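Local coordinates for protein putative oxidoreductase (Bacteroides fragilis NCTC 9343, PDB 3FHL) that is a putative oxidoreductase of the Gfo/Idh/MocA family, probably catalysing redox reactions with a nicotinamide dinucleotide cofactor, at residues C[20-31]-C[307-315]. Residues are numbered along the deposited sequence; the frame is centred on the assembly and turned at random. Where two conformers were deposited one is given.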
loop_
_atom_site.group_PDB
_atom_site.type_symbol
_atom_site.label_atom_id
_atom_site.label_comp_id
_atom_site.label_asym_id
_atom_site.label_seq_id
_atom_site.Cartn_x
_atom_site.Cartn_y
_atom_site.Cartn_z
ATOM N N PHE C 20 -23.686 14.928 13.759
ATOM C CA PHE C 20 -22.660 15.851 13.263
ATOM C C PHE C 20 -22.976 17.340 13.392
ATOM O O PHE C 20 -22.056 18.167 13.426
ATOM C CB PHE C 20 -22.346 15.534 11.791
ATOM C CG PHE C 20 -21.738 14.172 11.583
ATOM C CD1 PHE C 20 -20.449 13.895 12.043
ATOM C CD2 PHE C 20 -22.454 13.168 10.947
ATOM C CE1 PHE C 20 -19.883 12.634 11.869
ATOM C CE2 PHE C 20 -21.899 11.908 10.763
ATOM C CZ PHE C 20 -20.607 11.641 11.227
ATOM N N HIS C 21 -24.262 17.684 13.435
ATOM C CA HIS C 21 -24.659 19.081 13.305
ATOM C C HIS C 21 -25.259 19.694 14.563
ATOM O O HIS C 21 -24.661 20.588 15.149
ATOM C CB HIS C 21 -25.588 19.245 12.109
ATOM C CG HIS C 21 -24.972 18.785 10.833
ATOM N ND1 HIS C 21 -23.824 19.351 10.320
ATOM C CD2 HIS C 21 -25.316 17.791 9.987
ATOM C CE1 HIS C 21 -23.501 18.737 9.196
ATOM N NE2 HIS C 21 -24.389 17.785 8.974
ATOM N N ALA C 22 -26.427 19.208 14.973
ATOM C CA ALA C 22 -27.075 19.695 16.209
ATOM C C ALA C 22 -26.200 19.760 17.476
ATOM O O ALA C 22 -26.261 20.764 18.181
ATOM C CB ALA C 22 -28.389 18.961 16.471
ATOM N N PRO C 23 -25.377 18.718 17.772
ATOM C CA PRO C 23 -24.513 18.849 18.950
ATOM C C PRO C 23 -23.530 20.027 18.926
ATOM O O PRO C 23 -23.196 20.546 19.988
ATOM C CB PRO C 23 -23.740 17.519 18.957
ATOM C CG PRO C 23 -24.644 16.591 18.305
ATOM C CD PRO C 23 -25.208 17.379 17.172
ATOM N N PHE C 24 -23.094 20.439 17.733
ATOM C CA PHE C 24 -22.124 21.532 17.574
ATOM C C PHE C 24 -22.744 22.918 17.355
ATOM O O PHE C 24 -22.274 23.900 17.929
ATOM C CB PHE C 24 -21.113 21.193 16.476
ATOM C CG PHE C 24 -20.283 19.990 16.805
ATOM C CD1 PHE C 24 -19.255 20.083 17.743
ATOM C CD2 PHE C 24 -20.583 18.748 16.253
ATOM C CE1 PHE C 24 -18.489 18.966 18.079
ATOM C CE2 PHE C 24 -19.830 17.620 16.588
ATOM C CZ PHE C 24 -18.786 17.730 17.513
ATOM N N ILE C 25 -23.788 22.995 16.539
ATOM C CA ILE C 25 -24.555 24.238 16.396
ATOM C C ILE C 25 -25.058 24.681 17.783
ATOM O O ILE C 25 -24.983 25.862 18.119
ATOM C CB ILE C 25 -25.731 24.098 15.382
ATOM C CG1 ILE C 25 -25.213 23.697 13.996
ATOM C CG2 ILE C 25 -26.526 25.422 15.282
ATOM C CD1 ILE C 25 -26.229 23.010 13.142
ATOM N N SER C 26 -25.513 23.715 18.585
ATOM C CA SER C 26 -25.989 23.941 19.950
ATOM C C SER C 26 -24.905 24.427 20.919
ATOM O O SER C 26 -25.095 25.442 21.597
ATOM C CB SER C 26 -26.628 22.670 20.501
ATOM O OG SER C 26 -27.321 22.921 21.706
ATOM N N THR C 27 -23.768 23.735 20.977
ATOM C CA THR C 27 -22.742 24.072 21.974
ATOM C C THR C 27 -21.892 25.281 21.596
ATOM O O THR C 27 -21.335 25.944 22.471
ATOM C CB THR C 27 -21.825 22.873 22.320
ATOM O OG1 THR C 27 -21.264 22.319 21.125
ATOM C CG2 THR C 27 -22.609 21.798 23.068
ATOM N N ASN C 28 -21.784 25.565 20.301
ATOM C CA ASN C 28 -21.044 26.746 19.865
ATOM C C ASN C 28 -21.867 27.981 20.238
ATOM O O ASN C 28 -23.034 28.092 19.838
ATOM C CB ASN C 28 -20.751 26.698 18.365
ATOM C CG ASN C 28 -19.737 27.747 17.924
ATOM O OD1 ASN C 28 -19.911 28.928 18.170
ATOM N ND2 ASN C 28 -18.680 27.312 17.252
ATOM N N PRO C 29 -21.270 28.893 21.027
ATOM C CA PRO C 29 -21.960 30.104 21.497
ATOM C C PRO C 29 -22.240 31.130 20.396
ATOM O O PRO C 29 -23.027 32.053 20.606
ATOM C CB PRO C 29 -20.980 30.687 22.520
ATOM C CG PRO C 29 -19.649 30.209 22.078
ATOM C CD PRO C 29 -19.889 28.820 21.547
ATOM N N HIS C 30 -21.620 30.964 19.233
ATOM C CA HIS C 30 -21.809 31.913 18.135
ATOM C C HIS C 30 -22.949 31.513 17.210
ATOM O O HIS C 30 -23.221 32.196 16.218
ATOM C CB HIS C 30 -20.525 32.079 17.331
ATOM C CG HIS C 30 -19.337 32.471 18.154
ATOM N ND1 HIS C 30 -19.174 33.737 18.673
ATOM C CD2 HIS C 30 -18.243 31.765 18.530
ATOM C CE1 HIS C 30 -18.038 33.792 19.348
ATOM N NE2 HIS C 30 -17.452 32.609 19.274
ATOM N N PHE C 31 -23.606 30.399 17.524
ATOM C CA PHE C 31 -24.735 29.926 16.736
ATOM C C PHE C 31 -25.923 29.747 17.647
ATOM O O PHE C 31 -25.764 29.410 18.817
ATOM C CB PHE C 31 -24.428 28.554 16.077
ATOM C CG PHE C 31 -23.376 28.617 14.992
ATOM C CD1 PHE C 31 -23.743 28.681 13.658
ATOM C CD2 PHE C 31 -22.022 28.620 15.317
ATOM C CE1 PHE C 31 -22.773 28.763 12.652
ATOM C CE2 PHE C 31 -21.050 28.717 14.326
ATOM C CZ PHE C 31 -21.425 28.770 12.998
ATOM N N TYR C 307 -14.519 18.188 15.429
ATOM C CA TYR C 307 -15.615 18.389 14.465
ATOM C C TYR C 307 -16.364 19.732 14.648
ATOM O O TYR C 307 -17.015 20.236 13.713
ATOM C CB TYR C 307 -16.623 17.225 14.510
ATOM C CG TYR C 307 -16.146 15.897 13.911
ATOM C CD1 TYR C 307 -16.841 14.709 14.169
ATOM C CD2 TYR C 307 -15.007 15.824 13.099
ATOM C CE1 TYR C 307 -16.415 13.476 13.617
ATOM C CE2 TYR C 307 -14.581 14.609 12.547
ATOM C CZ TYR C 307 -15.285 13.438 12.818
ATOM O OH TYR C 307 -14.855 12.238 12.273
ATOM N N GLY C 308 -16.284 20.297 15.853
ATOM C CA GLY C 308 -16.813 21.643 16.107
ATOM C C GLY C 308 -16.104 22.715 15.304
ATOM O O GLY C 308 -16.670 23.783 15.057
ATOM N N GLY C 309 -14.883 22.400 14.860
ATOM C CA GLY C 309 -14.054 23.316 14.070
ATOM C C GLY C 309 -14.670 23.710 12.749
ATOM O O GLY C 309 -14.340 24.774 12.197
ATOM N N PHE C 310 -15.554 22.859 12.225
ATOM C CA PHE C 310 -16.258 23.156 10.984
ATOM C C PHE C 310 -17.129 24.412 11.154
ATOM O O PHE C 310 -17.094 25.321 10.317
ATOM C CB PHE C 310 -17.129 21.977 10.539
ATOM C CG PHE C 310 -17.982 22.286 9.345
ATOM C CD1 PHE C 310 -17.433 22.277 8.065
ATOM C CD2 PHE C 310 -19.330 22.620 9.497
ATOM C CE1 PHE C 310 -18.210 22.564 6.953
ATOM C CE2 PHE C 310 -20.117 22.916 8.379
ATOM C CZ PHE C 310 -19.555 22.890 7.111
ATOM N N TYR C 311 -17.889 24.428 12.244
ATOM C CA TYR C 311 -18.783 25.531 12.600
ATOM C C TYR C 311 -18.028 26.750 13.093
ATOM O O TYR C 311 -18.366 27.873 12.725
ATOM C CB TYR C 311 -19.860 25.043 13.579
ATOM C CG TYR C 311 -20.892 24.224 12.843
ATOM C CD1 TYR C 311 -21.778 24.846 11.961
ATOM C CD2 TYR C 311 -20.955 22.830 12.977
ATOM C CE1 TYR C 311 -22.714 24.121 11.246
ATOM C CE2 TYR C 311 -21.886 22.086 12.255
ATOM C CZ TYR C 311 -22.770 22.748 11.398
ATOM O OH TYR C 311 -23.703 22.058 10.669
ATOM N N GLN C 312 -16.953 26.536 13.853
ATOM C CA GLN C 312 -16.121 27.644 14.277
ATOM C C GLN C 312 -15.554 28.368 13.055
ATOM O O GLN C 312 -15.534 29.602 13.016
ATOM C CB GLN C 312 -15.006 27.191 15.228
ATOM C CG GLN C 312 -14.125 28.336 15.790
ATOM C CD GLN C 312 -14.881 29.311 16.711
ATOM O OE1 GLN C 312 -16.003 29.044 17.150
ATOM N NE2 GLN C 312 -14.254 30.454 17.001
ATOM N N ASN C 313 -15.138 27.604 12.045
ATOM C CA ASN C 313 -14.671 28.208 10.805
ATOM C C ASN C 313 -15.748 29.005 10.071
ATOM O O ASN C 313 -15.464 30.074 9.528
ATOM C CB ASN C 313 -14.054 27.168 9.867
ATOM C CG ASN C 313 -13.645 27.772 8.532
ATOM O OD1 ASN C 313 -14.194 27.421 7.494
ATOM N ND2 ASN C 313 -12.706 28.717 8.567
ATOM N N ILE C 314 -16.971 28.476 10.047
ATOM C CA ILE C 314 -18.090 29.165 9.412
ATOM C C ILE C 314 -18.341 30.510 10.093
ATOM O O ILE C 314 -18.521 31.539 9.413
ATOM C CB ILE C 314 -19.353 28.288 9.399
ATOM C CG1 ILE C 314 -19.189 27.193 8.356
ATOM C CG2 ILE C 314 -20.634 29.116 9.115
ATOM C CD1 ILE C 314 -20.371 26.332 8.243
ATOM N N TYR C 315 -18.296 30.505 11.421
ATOM C CA TYR C 315 -18.457 31.724 12.197
ATOM C C TYR C 315 -17.375 32.746 11.860
ATOM O O TYR C 315 -17.685 33.904 11.581
ATOM C CB TYR C 315 -18.489 31.435 13.703
ATOM C CG TYR C 315 -18.172 32.663 14.541
ATOM C CD1 TYR C 315 -19.117 33.686 14.712
ATOM C CD2 TYR C 315 -16.918 32.815 15.133
ATOM C CE1 TYR C 315 -18.821 34.817 15.477
ATOM C CE2 TYR C 315 -16.609 33.948 15.877
ATOM C CZ TYR C 315 -17.560 34.940 16.044
ATOM O OH TYR C 315 -17.239 36.049 16.790
HETATM O O HOH W 1 -19.538 19.139 12.804
HETATM O O HOH W 2 -18.550 24.432 16.935
#
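Y311 reaches from helix 309-315 into helix 20-27 and buries more surface here than any other residue. Its CG lies anti to the carbonyl carbon, which sends the ring between I25 and F310: I25 CG1 sits over one face, 3.9 Å from the ring centroid, and F310 CD2 covers the opposite one. At the far end of the ring, Y311 OH hydrogen-bonds H21 ND1 at 2.7 Å, and either atom may be the donor; the other imidazole nitrogen, H21 NE2, bonds E95, so both ring nitrogens are satisfied and the imidazole's rotation is fixed. The edge of the Y311 ring meets the face of F31 in a T-shaped pair, planes at 81°. F24 lays a face over the backbone between Y307 and G308, F24 CD1 lying 3.3 Å from G308 CA; G308 has no side chain, and the backbones come closest here, F24 CA to G308 CA 5.5 Å. Beyond the end of helix 20-27, H30 stacks on Y315 with planes 13° apart, while N28 ND2 donates to Q312 OE1 at 3.2 Å and N28 OD1 accepts from H30 N in an Asx turn. The axes of segments 20-27 and 309-315 approach to 9.6 Å and cross at -52°, packing a C-terminal-region helix on the Rossmann fold's first beta-alpha-beta unit.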